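Local coordinates for protein type III effector XopAI (Xanthomonas citri, PDB 6K93) that has a mono-ADP-ribosyltransferase fold and probably binds arginine-containing peptides as a type III effector delivered into host cells, at residues 122-125 with 126-130; 133-136 with 137-140. All blocks are in the same frame, centred on the assembly; numbering follows the deposited sequence.

Interaction 1. Residues 122-125 with 126-130; sequences QFKT and ALITL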
loop_
_atom_site.group_PDB
_atom_site.type_symbol
_atom_site.label_atom_id
_atom_site.label_comp_id
_atom_site.label_asym_id
_atom_site.label_seq_id
_atom_site.Cartn_x
_atom_site.Cartn_y
_atom_site.Cartn_z
ATOM N N GLN A 122 -13.295 -0.543 10.184
ATOM C CA GLN A 122 -12.849 -1.890 9.852
ATOM C C GLN A 122 -11.338 -1.969 9.831
ATOM O O GLN A 122 -10.754 -2.936 10.321
ATOM C CB GLN A 122 -13.430 -2.321 8.509
ATOM C CG GLN A 122 -14.907 -2.674 8.595
ATOM C CD GLN A 122 -15.638 -2.596 7.272
ATOM O OE1 GLN A 122 -15.076 -2.278 6.230
ATOM N NE2 GLN A 122 -16.933 -2.908 7.316
ATOM N N PHE A 123 -10.680 -0.948 9.276
ATOM C CA PHE A 123 -9.222 -0.949 9.272
ATOM C C PHE A 123 -8.676 -0.887 10.707
ATOM O O PHE A 123 -7.717 -1.588 11.058
ATOM C CB PHE A 123 -8.707 0.218 8.415
ATOM C CG PHE A 123 -7.252 0.513 8.609
ATOM C CD1 PHE A 123 -6.309 -0.482 8.434
ATOM C CD2 PHE A 123 -6.822 1.780 8.972
ATOM C CE1 PHE A 123 -4.974 -0.239 8.641
ATOM C CE2 PHE A 123 -5.481 2.032 9.173
ATOM C CZ PHE A 123 -4.550 1.033 9.012
ATOM N N LYS A 124 -9.307 -0.104 11.573
ATOM C CA LYS A 124 -8.921 -0.094 12.985
ATOM C C LYS A 124 -8.971 -1.505 13.570
ATOM O O LYS A 124 -8.022 -1.949 14.227
ATOM C CB LYS A 124 -9.827 0.856 13.785
ATOM C CG LYS A 124 -9.566 0.826 15.280
ATOM C CD LYS A 124 -10.447 1.770 16.042
ATOM C CE LYS A 124 -10.063 1.741 17.504
ATOM N NZ LYS A 124 -10.864 2.695 18.309
ATOM N N THR A 125 -10.073 -2.229 13.337
ATOM C CA THR A 125 -10.140 -3.599 13.830
ATOM C C THR A 125 -9.045 -4.458 13.222
ATOM O O THR A 125 -8.382 -5.224 13.928
ATOM C CB THR A 125 -11.493 -4.212 13.529
ATOM O OG1 THR A 125 -12.469 -3.503 14.267
ATOM C CG2 THR A 125 -11.523 -5.695 13.929
ATOM N N ALA A 126 -8.827 -4.339 11.913
ATOM C CA ALA A 126 -7.815 -5.161 11.259
ATOM C C ALA A 126 -6.446 -4.940 11.870
ATOM O O ALA A 126 -5.703 -5.898 12.110
ATOM C CB ALA A 126 -7.782 -4.871 9.759
ATOM N N LEU A 127 -6.075 -3.682 12.092
ATOM C CA LEU A 127 -4.755 -3.411 12.636
ATOM C C LEU A 127 -4.638 -3.922 14.067
ATOM O O LEU A 127 -3.662 -4.594 14.412
ATOM C CB LEU A 127 -4.445 -1.919 12.564
ATOM C CG LEU A 127 -2.976 -1.584 12.854
ATOM C CD1 LEU A 127 -2.506 -0.388 12.033
ATOM C CD2 LEU A 127 -2.782 -1.309 14.352
ATOM N N ILE A 128 -5.634 -3.635 14.909
ATOM C CA ILE A 128 -5.516 -3.998 16.314
ATOM C C ILE A 128 -5.533 -5.513 16.502
ATOM O O ILE A 128 -4.856 -6.031 17.405
ATOM C CB ILE A 128 -6.610 -3.269 17.119
ATOM C CG1 ILE A 128 -6.291 -1.778 17.134
ATOM C CG2 ILE A 128 -6.714 -3.850 18.532
ATOM C CD1 ILE A 128 -7.361 -0.900 17.705
ATOM N N THR A 129 -6.255 -6.246 15.652
ATOM C CA THR A 129 -6.381 -7.697 15.797
ATOM C C THR A 129 -5.378 -8.482 14.952
ATOM O O THR A 129 -5.452 -9.717 14.915
ATOM C CB THR A 129 -7.800 -8.151 15.415
ATOM O OG1 THR A 129 -8.021 -7.947 14.018
ATOM C CG2 THR A 129 -8.849 -7.438 16.227
ATOM N N LEU A 130 -4.462 -7.807 14.256
ATOM C CA LEU A 130 -3.652 -8.473 13.245
ATOM C C LEU A 130 -2.784 -9.580 13.825
ATOM O O LEU A 130 -2.489 -10.567 13.135
ATOM C CB LEU A 130 -2.774 -7.443 12.550
ATOM C CG LEU A 130 -2.027 -7.933 11.302
ATOM C CD1 LEU A 130 -3.030 -8.314 10.235
ATOM C CD2 LEU A 130 -1.090 -6.874 10.813
#
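T129 takes hold of the carbonyl oxygen of T125 twice at the C-terminal part of helix 117-128. Its backbone N donates to T125 O at 2.9 Å, and its hydroxyl OG1 donates to the same T125 O at 2.7 Å from above the carbonyl plane, 39° out of it. The first torsion explains the second bond: with chi1 at 67°, OG1 sits between backbone N and carbonyl carbon and is turned back over the preceding turn, while CG2 lies 3.9 Å from CG2 of T125. One residue earlier, K124 and I128 run side by side; the fully extended lysine lays CG 3.7 Å from CD1 of I128. On the buried flank, CD1 of L127 approaches CZ of F123 obliquely at 3.9 Å. A126, L127 and I128 make the regular i to i+4 bonds to Q122, F123 and K124. Further out, W143 of helix 136-156 and F199 of helix 194-209 both meet the F123 ring, the latter edge-to-face. T125 OG1 bonds to the carbonyl of V88, and T129 OG1 is hydrogen-bonded to NE2 of H195. Its proton given to T125 O, this hydroxyl can only accept from NE2, which probably carries hydrogen; two partners restrict its rotation.

Interaction 2. Residues 133-136 with 137-140; sequences EQYR and PERQ
The phenol ring of Y135 meets the carboxylate of E138 at its edge: OE2 of E138 lies in the ring plane, 3.6 Å from CD1 of Y135, and the ring and carboxylate planes stand 88° apart. An acceptor placed there faces the slightly positive rim of the ring, so the approach is probably mildly favourable. W131 also packs edge-to-face with Y135 and touches E138. The other flat group is the guanidinium of R136, over one face of which lies the carbonyl oxygen of E133, 4.1 Å above the plane and shifted toward the rim.

The two segments span the start of helix 136-156, entered through a short 3-10 segment, 133-135. R136 N bonds back to E133 O in the tight i to i+3 pattern; then the i to i+4 spacing takes over, with R139 N donating to Y135 O at 2.9 Å and Q140 N to R136 O at 2.8 Å. P137 is tolerated in the first turn, where its nitrogen, having no hydrogen, is not needed as a donor; its CD lies 3.8 Å from Q134 O. That carbonyl receives a hydrogen bond from a water, which in turn accepts one from E138 N, so the water stands in for the i to i+4 bond between E138 N and Q134 O.

On the inner flank R139 starts toward Y135, its CD 4.1 Å from the CB of Y135, and then bends at chi3 (63°), carrying the guanidinium away from the turn. There its NE bonds to the carbonyl of L127, its NH2 forms a salt bridge with D178 in the loop after helix 165-174, and the guanidinium makes a cation-pi contact with W131.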
loop_
_atom_site.group_PDB
_atom_site.type_symbol
_atom_site.label_atom_id
_atom_site.label_comp_id
_atom_site.label_asym_id
_atom_site.label_seq_id
_atom_site.Cartn_x
_atom_site.Cartn_y
_atom_site.Cartn_z
ATOM N N GLU A 133 -5.567 -12.270 19.456
ATOM C CA GLU A 133 -6.269 -11.737 20.616
ATOM C C GLU A 133 -5.321 -11.186 21.683
ATOM O O GLU A 133 -5.573 -10.116 22.260
ATOM C CB GLU A 133 -7.154 -12.864 21.175
ATOM C CG GLU A 133 -7.617 -12.745 22.578
ATOM C CD GLU A 133 -8.490 -13.967 22.954
ATOM O OE1 GLU A 133 -9.401 -14.308 22.172
ATOM O OE2 GLU A 133 -8.200 -14.551 23.978
ATOM N N GLN A 134 -4.246 -11.909 21.990
ATOM C CA GLN A 134 -3.445 -11.543 23.143
ATOM C C GLN A 134 -2.705 -10.226 22.931
ATOM O O GLN A 134 -2.310 -9.590 23.913
ATOM C CB GLN A 134 -2.450 -12.662 23.455
ATOM C CG GLN A 134 -1.336 -12.786 22.471
ATOM C CD GLN A 134 -1.610 -13.815 21.404
ATOM O OE1 GLN A 134 -2.746 -13.970 20.940
ATOM N NE2 GLN A 134 -0.570 -14.547 21.018
ATOM N N TYR A 135 -2.519 -9.797 21.684
ATOM C CA TYR A 135 -1.818 -8.551 21.429
ATOM C C TYR A 135 -2.744 -7.358 21.260
ATOM O O TYR A 135 -2.253 -6.249 21.024
ATOM C CB TYR A 135 -0.951 -8.685 20.178
ATOM C CG TYR A 135 0.237 -9.607 20.394
ATOM C CD1 TYR A 135 1.346 -9.160 21.085
ATOM C CD2 TYR A 135 0.228 -10.889 19.918
ATOM C CE1 TYR A 135 2.440 -9.983 21.283
ATOM C CE2 TYR A 135 1.302 -11.729 20.106
ATOM C CZ TYR A 135 2.399 -11.271 20.784
ATOM O OH TYR A 135 3.479 -12.115 20.973
ATOM N N ARG A 136 -4.065 -7.531 21.421
ATOM C CA ARG A 136 -4.946 -6.399 21.188
ATOM C C ARG A 136 -4.680 -5.240 22.152
ATOM O O ARG A 136 -4.691 -4.098 21.699
ATOM C CB ARG A 136 -6.413 -6.838 21.225
ATOM C CG ARG A 136 -6.794 -7.710 20.016
ATOM C CD ARG A 136 -8.321 -7.798 19.758
ATOM N NE ARG A 136 -9.005 -7.962 20.995
ATOM C CZ ARG A 136 -9.533 -9.118 21.411
ATOM N NH1 ARG A 136 -9.490 -10.203 20.632
ATOM N NH2 ARG A 136 -10.115 -9.199 22.603
ATOM N N PRO A 137 -4.468 -5.449 23.451
ATOM C CA PRO A 137 -4.180 -4.287 24.317
ATOM C C PRO A 137 -2.964 -3.490 23.861
ATOM O O PRO A 137 -3.025 -2.266 23.801
ATOM C CB PRO A 137 -3.993 -4.940 25.703
ATOM C CG PRO A 137 -4.846 -6.204 25.637
ATOM C CD PRO A 137 -4.687 -6.690 24.213
ATOM N N GLU A 138 -1.862 -4.160 23.522
ATOM C CA GLU A 138 -0.655 -3.470 23.058
ATOM C C GLU A 138 -0.920 -2.743 21.751
ATOM O O GLU A 138 -0.510 -1.585 21.584
ATOM C CB GLU A 138 0.489 -4.495 22.905
ATOM C CG GLU A 138 1.677 -4.073 22.067
ATOM C CD GLU A 138 2.604 -5.252 21.749
ATOM O OE1 GLU A 138 3.264 -5.224 20.693
ATOM O OE2 GLU A 138 2.674 -6.199 22.560
ATOM N N ARG A 139 -1.616 -3.408 20.815
ATOM C CA ARG A 139 -1.842 -2.822 19.500
ATOM C C ARG A 139 -2.892 -1.725 19.536
ATOM O O ARG A 139 -2.857 -0.798 18.709
ATOM C CB ARG A 139 -2.184 -3.920 18.522
ATOM C CG ARG A 139 -0.954 -4.801 18.290
ATOM C CD ARG A 139 -1.109 -5.834 17.198
ATOM N NE ARG A 139 -1.327 -5.268 15.870
ATOM C CZ ARG A 139 -0.378 -4.892 15.021
ATOM N NH1 ARG A 139 0.904 -5.008 15.345
ATOM N NH2 ARG A 139 -0.723 -4.398 13.840
ATOM N N GLN A 140 -3.802 -1.772 20.503
ATOM C CA GLN A 140 -4.693 -0.638 20.720
ATOM C C GLN A 140 -3.910 0.601 21.121
ATOM O O GLN A 140 -4.196 1.704 20.655
ATOM C CB GLN A 140 -5.718 -0.977 21.802
ATOM C CG GLN A 140 -6.576 0.170 22.178
ATOM C CD GLN A 140 -7.953 -0.286 22.567
ATOM O OE1 GLN A 140 -8.311 -0.259 23.739
ATOM N NE2 GLN A 140 -8.726 -0.752 21.580
HETATM O O HOH W 1 -1.188 -6.895 24.505
#

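In the fold
Interaction 1 comes first along the chain, at the C-terminal end of helix 117-128; after a short connection, interaction 2 opens helix 136-156. Their centres are 10 Å apart, on the same side of the chain's centre, and both lie in the region assigned to the NAD:arginine ADP-ribosyltransferase family. They touch directly: the carbonyl oxygen of I128 packs against CB of R139, and CD of R136 packs on CG2 of T129. Together they span the turn between two successive helices, whose facing ends touch, in the helical part of the molecule. Interaction 1 is largely buried, whereas interaction 2 sits farther out, at the surface.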